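Local coordinates for glideosome-associated protein 50 (Plasmodium falciparum 3D7, PDB 3TGH) that is a component of the glideosome, the gliding and invasion motor complex, and probably anchors it to the parasite's inner membrane complex, at residues Val49-Trp57 with Gly87-Lys95; Tyr126-Val136 with His147-Asp158. All coordinates share one frame; numbering follows the deposited sequence. Where two conformers were deposited one is given.

Interaction 1 of 2, residues Val49-Trp57 with Gly87-Lys95; sequences VKGLNDPAW and GNYNAQLLK. With SO4 (sulfate ion), chain B.
Lys95 lies across the indole of Trp57, its aliphatic chain running over one face in the opposite direction to the tryptophan side chain. A bend at chi2 (-101°) turns the lysine off its helix and along the ring, where CG rests against Trp57 CZ2. Its CE stands 3.7 Å from the centroid of the five-membered ring of Trp57 in a CH-pi contact almost on the normal. Lys95 NZ, 4.2 Å from the same centroid, adds a cation-pi interaction. The other face of the indole meets Val49 CG1 near its rim. In the ring plane, Trp57 NE1 donates to Gly51 O at 2.9 Å, which fixes the rotation of the indole against its own loop. Gln92 approaches obliquely, with its amide plane perpendicular to the ring and its CG touching both Val49 CG2 and Trp57 CH2; its OE1 is bonded to Asn44, while NE2 reaches Asp84 and a water that also accepts from Val49 N.

The contact seats the loop leading into helix 56-62 against the first turns of helix 89-97, within the calcineurin-like phosphoesterase fold and away from the annotated metal-binding histidines. Asn88 is the N-cap of helix 89-97. A chi1 of -165° swings its amide away from its own N, and the group serves both segments: OD1 accepts from Ala91 N, whereas ND2 donates to Lys50 O at 3.0 Å, nearly straight but from above the carbonyl plane. Asn88 N donates a backbone hydrogen bond to Val49 O at 2.8 Å. Beyond this cap, Ala91 CB fits against the Gly51 backbone, and Leu52 CD2 rests against Ala91 O and Lys95 CG. At the Gly51-Asp54 type I turn, a sulfate, probably from the crystallisation liquor, accepts from Leu52 N and from Asn53 ND2.

Interaction 2 of 2, residues Tyr126-Val136 with His147-Asp158; sequences YWYHYFTHFTV and HKDLAAAFIFID
Tyr128 holds CG between its backbone N and carbonyl carbon (chi1 63°), which leans the ring across the strand towards Phe156, whose own CG lies anti to the carbonyl carbon (chi1 -62°). The two rings form an offset stack, with centroids 4.5 Å apart and planes at 10°, and Tyr128 OH is hydrogen-bonded to Thr78 O. They belong to an antiparallel beta hairpin, strands 128-136 and 148-156, at one edge of a mixed sheet; strand 148-156 pairs on its other side with the parallel strand 192-196.

Side chains alternate between the two faces. On the face of Tyr128 and Phe156, Tyr130 and Phe154 lie side by side, pointing the same way, and Thr132 CG2 approaches the edge of the Phe154 ring. Phe134 is turned inward like Tyr128, placing one face over Leu150 CB, while Leu150 CD1 meets Val136 CG1 at 3.9 Å. On the other face, Ala153 CB packs 3.6 Å from Phe131 CE2, over one face of the ring in a CH-pi contact, and helix 169-189 covers Phe131 and Ile155. Farther along, His133 ND1 donates to Asp149 OD1 at 3.0 Å, with the carboxylate oxygen tilted out of the imidazole plane; Thr135 OG1 adds a weak bond to Asp149 OD2.

Beyond Phe156, a water donates to both Tyr126 O and Asp158 OD2. At the opposite end, a classic beta bulge sets His147 and Lys148 against Val136: Val136 O accepts from His147 N at 2.9 Å and Lys148 N at 3.1 Å, from opposite faces of its carbonyl plane.

From the N terminus, interaction 1 comes first: residues 49-57 and 87-95 close a loop of 29 residues that includes strand 75-78 and helix 82-85. Interaction 2 follows in series, neither nested nor crossed, its two strands bracketing residues 137-147, most of them not modelled. Their centres lie about 27 Å apart, yet they touch where Tyr126 OH comes 3.2 Å from Tyr89 CD2 and 3.6 Å from Leu93 CD2. Thus helix 89-97, one side of which receives the 49-57 loop, meets Tyr126, just ahead of strand 128-136, through Tyr89, Asn90 and Leu93. Strand 128-136 is the edge strand of one of the chain's two mixed sheets, with 148-156 next in.

Interaction 1 of 2, residues Val49-Trp57 with Gly87-Lys95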
loop_
_atom_site.group_PDB
_atom_site.type_symbol
_atom_site.label_atom_id
_atom_site.label_comp_id
_atom_site.label_asym_id
_atom_site.label_seq_id
_atom_site.Cartn_x
_atom_site.Cartn_y
_atom_site.Cartn_z
ATOM N N VAL A 49 -15.598 0.059 -10.135
ATOM C CA VAL A 49 -16.845 0.788 -9.859
ATOM C C VAL A 49 -17.271 1.515 -11.129
ATOM O O VAL A 49 -16.436 1.838 -11.982
ATOM C CB VAL A 49 -16.715 1.817 -8.704
ATOM C CG1 VAL A 49 -16.522 1.117 -7.372
ATOM C CG2 VAL A 49 -15.592 2.791 -8.983
ATOM N N LYS A 50 -18.567 1.777 -11.233
ATOM C CA LYS A 50 -19.155 2.379 -12.428
ATOM C C LYS A 50 -19.244 3.898 -12.348
ATOM O O LYS A 50 -19.450 4.554 -13.363
ATOM C CB LYS A 50 -20.552 1.813 -12.666
ATOM C CG LYS A 50 -20.561 0.341 -13.041
ATOM C CD LYS A 50 -21.982 -0.154 -13.233
ATOM C CE LYS A 50 -22.007 -1.603 -13.713
ATOM N NZ LYS A 50 -23.397 -2.069 -13.965
ATOM N N GLY A 51 -19.093 4.446 -11.144
ATOM C CA GLY A 51 -19.191 5.880 -10.931
ATOM C C GLY A 51 -19.217 6.234 -9.455
ATOM O O GLY A 51 -19.078 5.364 -8.589
ATOM N N LEU A 52 -19.408 7.519 -9.182
ATOM C CA LEU A 52 -19.431 8.048 -7.813
ATOM C C LEU A 52 -20.579 7.490 -6.973
ATOM O O LEU A 52 -20.450 7.332 -5.761
ATOM C CB LEU A 52 -19.545 9.575 -7.848
ATOM C CG LEU A 52 -18.316 10.362 -8.277
ATOM C CD1 LEU A 52 -18.714 11.819 -8.553
ATOM C CD2 LEU A 52 -17.242 10.279 -7.201
ATOM N N ASN A 53 -21.703 7.201 -7.623
ATOM C CA ASN A 53 -22.899 6.733 -6.934
ATOM C C ASN A 53 -23.208 5.245 -7.146
ATOM O O ASN A 53 -24.317 4.791 -6.862
ATOM C CB ASN A 53 -24.079 7.618 -7.342
ATOM C CG ASN A 53 -23.862 9.061 -6.955
ATOM O OD1 ASN A 53 -23.740 9.369 -5.777
ATOM N ND2 ASN A 53 -23.772 9.947 -7.941
ATOM N N ASP A 54 -22.223 4.492 -7.634
ATOM C CA ASP A 54 -22.321 3.036 -7.720
ATOM C C ASP A 54 -22.674 2.500 -6.324
ATOM O O ASP A 54 -21.998 2.839 -5.348
ATOM C CB ASP A 54 -20.975 2.460 -8.198
ATOM C CG ASP A 54 -21.039 0.974 -8.553
ATOM O OD1 ASP A 54 -21.890 0.242 -8.009
ATOM O OD2 ASP A 54 -20.210 0.530 -9.383
ATOM N N PRO A 55 -23.746 1.683 -6.216
ATOM C CA PRO A 55 -24.072 1.016 -4.947
ATOM C C PRO A 55 -22.896 0.258 -4.321
ATOM O O PRO A 55 -22.869 0.064 -3.100
ATOM C CB PRO A 55 -25.175 0.031 -5.346
ATOM C CG PRO A 55 -25.839 0.669 -6.507
ATOM C CD PRO A 55 -24.774 1.430 -7.246
ATOM N N ALA A 56 -21.936 -0.158 -5.150
ATOM C CA ALA A 56 -20.756 -0.883 -4.674
ATOM C C ALA A 56 -19.962 -0.133 -3.596
ATOM O O ALA A 56 -19.375 -0.768 -2.720
ATOM C CB ALA A 56 -19.851 -1.252 -5.849
ATOM N N TRP A 57 -19.945 1.200 -3.640
ATOM C CA TRP A 57 -19.273 1.975 -2.583
ATOM C C TRP A 57 -19.867 1.652 -1.211
ATOM O O TRP A 57 -19.144 1.411 -0.243
ATOM C CB TRP A 57 -19.370 3.484 -2.832
ATOM C CG TRP A 57 -18.538 3.992 -3.967
ATOM C CD1 TRP A 57 -18.979 4.372 -5.203
ATOM C CD2 TRP A 57 -17.121 4.209 -3.966
ATOM N NE1 TRP A 57 -17.932 4.804 -5.972
ATOM C CE2 TRP A 57 -16.777 4.722 -5.237
ATOM C CE3 TRP A 57 -16.110 4.019 -3.016
ATOM C CZ2 TRP A 57 -15.459 5.036 -5.587
ATOM C CZ3 TRP A 57 -14.805 4.344 -3.360
ATOM C CH2 TRP A 57 -14.494 4.854 -4.630
ATOM N N GLY A 87 -12.650 -0.107 -14.957
ATOM C CA GLY A 87 -13.927 0.556 -14.685
ATOM C C GLY A 87 -13.769 2.066 -14.645
ATOM O O GLY A 87 -12.923 2.630 -15.337
ATOM N N ASN A 88 -14.588 2.722 -13.829
ATOM C CA ASN A 88 -14.556 4.186 -13.711
ATOM C C ASN A 88 -13.467 4.584 -12.714
ATOM O O ASN A 88 -13.728 4.839 -11.532
ATOM C CB ASN A 88 -15.939 4.712 -13.295
ATOM C CG ASN A 88 -16.094 6.205 -13.509
ATOM O OD1 ASN A 88 -15.124 6.955 -13.475
ATOM N ND2 ASN A 88 -17.332 6.645 -13.739
ATOM N N TYR A 89 -12.232 4.598 -13.204
ATOM C CA TYR A 89 -11.069 4.923 -12.382
ATOM C C TYR A 89 -11.140 6.353 -11.835
ATOM O O TYR A 89 -10.745 6.597 -10.703
ATOM C CB TYR A 89 -9.759 4.698 -13.170
ATOM C CG TYR A 89 -9.733 5.378 -14.519
ATOM C CD1 TYR A 89 -10.122 4.700 -15.683
ATOM C CD2 TYR A 89 -9.320 6.689 -14.643
ATOM C CE1 TYR A 89 -10.098 5.325 -16.912
ATOM C CE2 TYR A 89 -9.306 7.329 -15.866
ATOM C CZ TYR A 89 -9.693 6.644 -17.001
ATOM O OH TYR A 89 -9.673 7.283 -18.218
ATOM N N ASN A 90 -11.649 7.276 -12.649
ATOM C CA ASN A 90 -11.750 8.689 -12.283
ATOM C C ASN A 90 -12.666 8.918 -11.080
ATOM O O ASN A 90 -12.406 9.792 -10.246
ATOM C CB ASN A 90 -12.226 9.510 -13.487
ATOM C CG ASN A 90 -12.224 10.997 -13.213
ATOM O OD1 ASN A 90 -13.280 11.628 -13.159
ATOM N ND2 ASN A 90 -11.036 11.565 -13.020
ATOM N N ALA A 91 -13.726 8.122 -10.979
ATOM C CA ALA A 91 -14.613 8.173 -9.832
ATOM C C ALA A 91 -13.893 7.877 -8.521
ATOM O O ALA A 91 -14.179 8.500 -7.501
ATOM C CB ALA A 91 -15.802 7.208 -10.023
ATOM N N GLN A 92 -12.953 6.932 -8.540
ATOM C CA GLN A 92 -12.195 6.616 -7.335
ATOM C C GLN A 92 -11.253 7.755 -6.952
ATOM O O GLN A 92 -11.019 7.994 -5.775
ATOM C CB GLN A 92 -11.408 5.323 -7.522
ATOM C CG GLN A 92 -12.298 4.134 -7.758
ATOM C CD GLN A 92 -11.600 2.818 -7.502
ATOM O OE1 GLN A 92 -10.873 2.657 -6.513
ATOM N NE2 GLN A 92 -11.834 1.854 -8.384
ATOM N N LEU A 93 -10.721 8.445 -7.956
ATOM C CA LEU A 93 -9.896 9.633 -7.745
ATOM C C LEU A 93 -10.718 10.776 -7.131
ATOM O O LEU A 93 -10.286 11.426 -6.161
ATOM C CB LEU A 93 -9.261 10.055 -9.074
ATOM C CG LEU A 93 -8.347 11.281 -9.063
ATOM C CD1 LEU A 93 -7.052 10.964 -8.340
ATOM C CD2 LEU A 93 -8.076 11.777 -10.487
ATOM N N LEU A 94 -11.907 11.024 -7.677
ATOM C CA LEU A 94 -12.742 12.113 -7.178
ATOM C C LEU A 94 -13.196 11.858 -5.739
ATOM O O LEU A 94 -13.261 12.788 -4.929
ATOM C CB LEU A 94 -13.939 12.351 -8.099
ATOM C CG LEU A 94 -13.589 12.925 -9.472
ATOM C CD1 LEU A 94 -14.823 12.931 -10.366
ATOM C CD2 LEU A 94 -12.973 14.328 -9.361
ATOM N N LYS A 95 -13.495 10.604 -5.417
ATOM C CA LYS A 95 -13.773 10.228 -4.029
ATOM C C LYS A 95 -12.540 10.475 -3.157
ATOM O O LYS A 95 -12.657 10.834 -1.984
ATOM C CB LYS A 95 -14.163 8.752 -3.942
ATOM C CG LYS A 95 -15.572 8.462 -4.389
ATOM C CD LYS A 95 -16.517 8.275 -3.222
ATOM C CE LYS A 95 -17.918 7.966 -3.713
ATOM N NZ LYS A 95 -18.880 7.762 -2.596
HETATM S S SO4 B . -22.630 8.473 -11.233
HETATM O O1 SO4 B . -23.465 9.336 -10.400
HETATM O O2 SO4 B . -22.978 8.690 -12.626
HETATM O O3 SO4 B . -21.224 8.805 -11.022
HETATM O O4 SO4 B . -22.863 7.081 -10.866
HETATM O O HOH W 1 -13.142 1.564 -11.103
#

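Interaction 2 of 2, residues Tyr126-Val136 with His147-Asp158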
loop_
_atom_site.group_PDB
_atom_site.type_symbol
_atom_site.label_atom_id
_atom_site.label_comp_id
_atom_site.label_asym_id
_atom_site.label_seq_id
_atom_site.Cartn_x
_atom_site.Cartn_y
_atom_site.Cartn_z
ATOM N N TYR A 126 -3.262 9.328 -8.566
ATOM C CA TYR A 126 -2.970 7.911 -8.799
ATOM C C TYR A 126 -1.641 7.496 -8.154
ATOM O O TYR A 126 -1.466 6.329 -7.807
ATOM C CB TYR A 126 -2.988 7.611 -10.298
ATOM C CG TYR A 126 -4.325 7.927 -10.940
ATOM C CD1 TYR A 126 -5.455 7.170 -10.637
ATOM C CD2 TYR A 126 -4.477 9.022 -11.790
ATOM C CE1 TYR A 126 -6.695 7.470 -11.186
ATOM C CE2 TYR A 126 -5.725 9.331 -12.350
ATOM C CZ TYR A 126 -6.824 8.545 -12.045
ATOM O OH TYR A 126 -8.064 8.825 -12.580
ATOM N N TRP A 127 -0.728 8.457 -7.997
ATOM C CA TRP A 127 0.502 8.291 -7.241
ATOM C C TRP A 127 0.677 9.519 -6.344
ATOM O O TRP A 127 0.304 10.638 -6.726
ATOM C CB TRP A 127 1.722 8.111 -8.157
ATOM C CG TRP A 127 2.032 9.304 -9.016
ATOM C CD1 TRP A 127 2.936 10.285 -8.764
ATOM C CD2 TRP A 127 1.417 9.628 -10.264
ATOM N NE1 TRP A 127 2.927 11.211 -9.788
ATOM C CE2 TRP A 127 1.996 10.826 -10.718
ATOM C CE3 TRP A 127 0.431 9.011 -11.049
ATOM C CZ2 TRP A 127 1.614 11.433 -11.917
ATOM C CZ3 TRP A 127 0.049 9.611 -12.235
ATOM C CH2 TRP A 127 0.642 10.810 -12.662
ATOM N N TYR A 128 1.239 9.311 -5.159
ATOM C CA TYR A 128 1.377 10.387 -4.164
ATOM C C TYR A 128 2.271 9.931 -3.004
ATOM O O TYR A 128 2.879 8.853 -3.053
ATOM C CB TYR A 128 -0.012 10.857 -3.665
ATOM C CG TYR A 128 -0.834 9.804 -2.933
ATOM C CD1 TYR A 128 -1.578 8.864 -3.637
ATOM C CD2 TYR A 128 -0.887 9.774 -1.533
ATOM C CE1 TYR A 128 -2.312 7.895 -2.990
ATOM C CE2 TYR A 128 -1.640 8.816 -0.863
ATOM C CZ TYR A 128 -2.340 7.864 -1.602
ATOM O OH TYR A 128 -3.092 6.915 -0.954
ATOM N N HIS A 129 2.385 10.762 -1.975
ATOM C CA HIS A 129 3.207 10.429 -0.808
ATOM C C HIS A 129 2.568 10.961 0.451
ATOM O O HIS A 129 1.724 11.855 0.394
ATOM C CB HIS A 129 4.609 11.019 -0.953
ATOM C CG HIS A 129 4.600 12.468 -1.315
ATOM N ND1 HIS A 129 4.733 12.908 -2.612
ATOM C CD2 HIS A 129 4.402 13.577 -0.559
ATOM C CE1 HIS A 129 4.665 14.226 -2.637
ATOM N NE2 HIS A 129 4.469 14.658 -1.403
ATOM N N TYR A 130 2.992 10.398 1.577
ATOM C CA TYR A 130 2.558 10.810 2.906
ATOM C C TYR A 130 3.772 10.682 3.822
ATOM O O TYR A 130 4.307 9.594 4.022
ATOM C CB TYR A 130 1.409 9.918 3.382
ATOM C CG TYR A 130 1.025 10.082 4.838
ATOM C CD1 TYR A 130 0.558 11.297 5.322
ATOM C CD2 TYR A 130 1.095 9.001 5.725
ATOM C CE1 TYR A 130 0.194 11.448 6.662
ATOM C CE2 TYR A 130 0.735 9.141 7.064
ATOM C CZ TYR A 130 0.286 10.366 7.523
ATOM O OH TYR A 130 -0.075 10.500 8.843
ATOM N N PHE A 131 4.233 11.810 4.340
ATOM C CA PHE A 131 5.375 11.832 5.243
ATOM C C PHE A 131 4.847 12.106 6.631
ATOM O O PHE A 131 4.033 13.012 6.818
ATOM C CB PHE A 131 6.352 12.939 4.851
ATOM C CG PHE A 131 7.266 12.577 3.718
ATOM C CD1 PHE A 131 6.773 12.426 2.430
ATOM C CD2 PHE A 131 8.628 12.420 3.932
ATOM C CE1 PHE A 131 7.621 12.090 1.379
ATOM C CE2 PHE A 131 9.479 12.094 2.884
ATOM C CZ PHE A 131 8.977 11.934 1.608
ATOM N N THR A 132 5.310 11.330 7.600
ATOM C CA THR A 132 4.883 11.498 8.975
ATOM C C THR A 132 6.054 11.239 9.927
ATOM O O THR A 132 7.180 10.989 9.494
ATOM C CB THR A 132 3.670 10.598 9.294
ATOM O OG1 THR A 132 3.130 10.955 10.574
ATOM C CG2 THR A 132 4.049 9.108 9.259
ATOM N N HIS A 133 5.785 11.340 11.221
ATOM C CA HIS A 133 6.817 11.158 12.233
ATOM C C HIS A 133 6.192 10.751 13.558
ATOM O O HIS A 133 4.995 10.954 13.776
ATOM C CB HIS A 133 7.611 12.450 12.417
ATOM C CG HIS A 133 6.772 13.609 12.860
ATOM N ND1 HIS A 133 6.707 14.019 14.173
ATOM C CD2 HIS A 133 5.941 14.426 12.169
ATOM C CE1 HIS A 133 5.883 15.047 14.271
ATOM N NE2 HIS A 133 5.404 15.313 13.070
ATOM N N PHE A 134 7.010 10.169 14.430
ATOM C CA PHE A 134 6.584 9.828 15.785
ATOM C C PHE A 134 7.765 9.913 16.747
ATOM O O PHE A 134 8.920 9.857 16.323
ATOM C CB PHE A 134 5.927 8.442 15.822
ATOM C CG PHE A 134 6.838 7.308 15.418
ATOM C CD1 PHE A 134 7.469 6.531 16.382
ATOM C CD2 PHE A 134 7.047 7.002 14.080
ATOM C CE1 PHE A 134 8.301 5.472 16.016
ATOM C CE2 PHE A 134 7.880 5.942 13.705
ATOM C CZ PHE A 134 8.503 5.182 14.671
ATOM N N THR A 135 7.459 10.058 18.037
ATOM C CA THR A 135 8.479 10.224 19.075
ATOM C C THR A 135 8.850 8.883 19.709
ATOM O O THR A 135 7.990 8.028 19.900
ATOM C CB THR A 135 7.990 11.181 20.188
ATOM O OG1 THR A 135 7.485 12.390 19.603
ATOM C CG2 THR A 135 9.125 11.524 21.139
ATOM N N VAL A 136 10.132 8.707 20.025
ATOM C CA VAL A 136 10.620 7.508 20.719
ATOM C C VAL A 136 11.507 7.892 21.907
ATOM O O VAL A 136 11.928 9.047 22.029
ATOM C CB VAL A 136 11.416 6.583 19.775
ATOM C CG1 VAL A 136 10.511 6.027 18.687
ATOM C CG2 VAL A 136 12.601 7.319 19.171
ATOM N N HIS A 147 12.056 11.554 23.525
ATOM C CA HIS A 147 12.964 12.674 23.296
ATOM C C HIS A 147 13.481 12.744 21.850
ATOM O O HIS A 147 13.975 13.789 21.418
ATOM C CB HIS A 147 14.144 12.611 24.280
ATOM C CG HIS A 147 15.001 11.388 24.131
ATOM N ND1 HIS A 147 14.861 10.275 24.935
ATOM C CD2 HIS A 147 16.016 11.109 23.278
ATOM C CE1 HIS A 147 15.749 9.363 24.580
ATOM N NE2 HIS A 147 16.461 9.843 23.576
ATOM N N LYS A 148 13.354 11.636 21.114
ATOM C CA LYS A 148 13.877 11.506 19.750
ATOM C C LYS A 148 12.737 11.264 18.753
ATOM O O LYS A 148 11.804 10.518 19.045
ATOM C CB LYS A 148 14.859 10.330 19.694
ATOM C CG LYS A 148 15.630 10.187 18.386
ATOM C CD LYS A 148 16.354 8.846 18.320
ATOM C CE LYS A 148 17.287 8.762 17.115
ATOM N NZ LYS A 148 16.562 8.847 15.815
ATOM N N ASP A 149 12.828 11.880 17.575
ATOM C CA ASP A 149 11.792 11.741 16.552
ATOM C C ASP A 149 12.265 10.886 15.381
ATOM O O ASP A 149 13.370 11.078 14.875
ATOM C CB ASP A 149 11.342 13.114 16.046
ATOM C CG ASP A 149 10.087 13.605 16.740
ATOM O OD1 ASP A 149 9.086 13.872 16.040
ATOM O OD2 ASP A 149 10.096 13.703 17.984
ATOM N N LEU A 150 11.424 9.936 14.968
ATOM C CA LEU A 150 11.673 9.134 13.770
ATOM C C LEU A 150 10.645 9.490 12.694
ATOM O O LEU A 150 9.477 9.690 12.999
ATOM C CB LEU A 150 11.621 7.638 14.093
ATOM C CG LEU A 150 12.737 7.123 15.003
ATOM C CD1 LEU A 150 12.501 5.671 15.404
ATOM C CD2 LEU A 150 14.102 7.282 14.340
ATOM N N ALA A 151 11.102 9.580 11.447
ATOM C CA ALA A 151 10.272 9.997 10.323
ATOM C C ALA A 151 10.024 8.807 9.410
ATOM O O ALA A 151 10.935 8.020 9.167
ATOM C CB ALA A 151 10.961 11.125 9.544
ATOM N N ALA A 152 8.794 8.689 8.909
ATOM C CA ALA A 152 8.405 7.618 7.994
ATOM C C ALA A 152 7.847 8.218 6.713
ATOM O O ALA A 152 6.957 9.077 6.758
ATOM C CB ALA A 152 7.368 6.715 8.643
ATOM N N ALA A 153 8.383 7.775 5.575
ATOM C CA ALA A 153 7.888 8.184 4.274
ATOM C C ALA A 153 7.098 7.036 3.655
ATOM O O ALA A 153 7.619 5.947 3.496
ATOM C CB ALA A 153 9.034 8.587 3.370
ATOM N N PHE A 154 5.836 7.302 3.341
ATOM C CA PHE A 154 4.971 6.373 2.624
ATOM C C PHE A 154 4.818 6.888 1.206
ATOM O O PHE A 154 4.376 8.021 0.991
ATOM C CB PHE A 154 3.613 6.275 3.324
ATOM C CG PHE A 154 3.675 5.563 4.640
ATOM C CD1 PHE A 154 4.029 6.235 5.792
ATOM C CD2 PHE A 154 3.405 4.199 4.723
ATOM C CE1 PHE A 154 4.098 5.565 7.014
ATOM C CE2 PHE A 154 3.475 3.530 5.936
ATOM C CZ PHE A 154 3.822 4.211 7.079
ATOM N N ILE A 155 5.223 6.072 0.235
ATOM C CA ILE A 155 5.162 6.445 -1.167
ATOM C C ILE A 155 4.176 5.506 -1.868
ATOM O O ILE A 155 4.281 4.271 -1.771
ATOM C CB ILE A 155 6.547 6.401 -1.816
ATOM C CG1 ILE A 155 7.443 7.478 -1.175
ATOM C CG2 ILE A 155 6.450 6.620 -3.337
ATOM C CD1 ILE A 155 8.932 7.259 -1.414
ATOM N N PHE A 156 3.194 6.097 -2.533
ATOM C CA PHE A 156 2.122 5.339 -3.173
ATOM C C PHE A 156 2.283 5.420 -4.676
ATOM O O PHE A 156 2.332 6.511 -5.250
ATOM C CB PHE A 156 0.751 5.865 -2.732
ATOM C CG PHE A 156 0.512 5.732 -1.258
ATOM C CD1 PHE A 156 0.963 6.713 -0.376
ATOM C CD2 PHE A 156 -0.124 4.607 -0.739
ATOM C CE1 PHE A 156 0.766 6.580 1.005
ATOM C CE2 PHE A 156 -0.320 4.466 0.622
ATOM C CZ PHE A 156 0.143 5.455 1.502
ATOM N N ILE A 157 2.368 4.258 -5.320
ATOM C CA ILE A 157 2.594 4.193 -6.765
ATOM C C ILE A 157 1.446 3.502 -7.483
ATOM O O ILE A 157 0.745 2.669 -6.902
ATOM C CB ILE A 157 3.933 3.478 -7.119
ATOM C CG1 ILE A 157 3.978 2.049 -6.588
ATOM C CG2 ILE A 157 5.115 4.249 -6.555
ATOM C CD1 ILE A 157 5.237 1.267 -7.048
ATOM N N ASP A 158 1.258 3.877 -8.745
ATOM C CA ASP A 158 0.337 3.197 -9.625
ATOM C C ASP A 158 1.165 2.377 -10.592
ATOM O O ASP A 158 1.763 2.916 -11.526
ATOM C CB ASP A 158 -0.552 4.167 -10.386
ATOM C CG ASP A 158 -1.660 3.446 -11.121
ATOM O OD1 ASP A 158 -1.345 2.561 -11.934
ATOM O OD2 ASP A 158 -2.836 3.719 -10.853
HETATM O O HOH W 2 -3.408 4.598 -8.237
#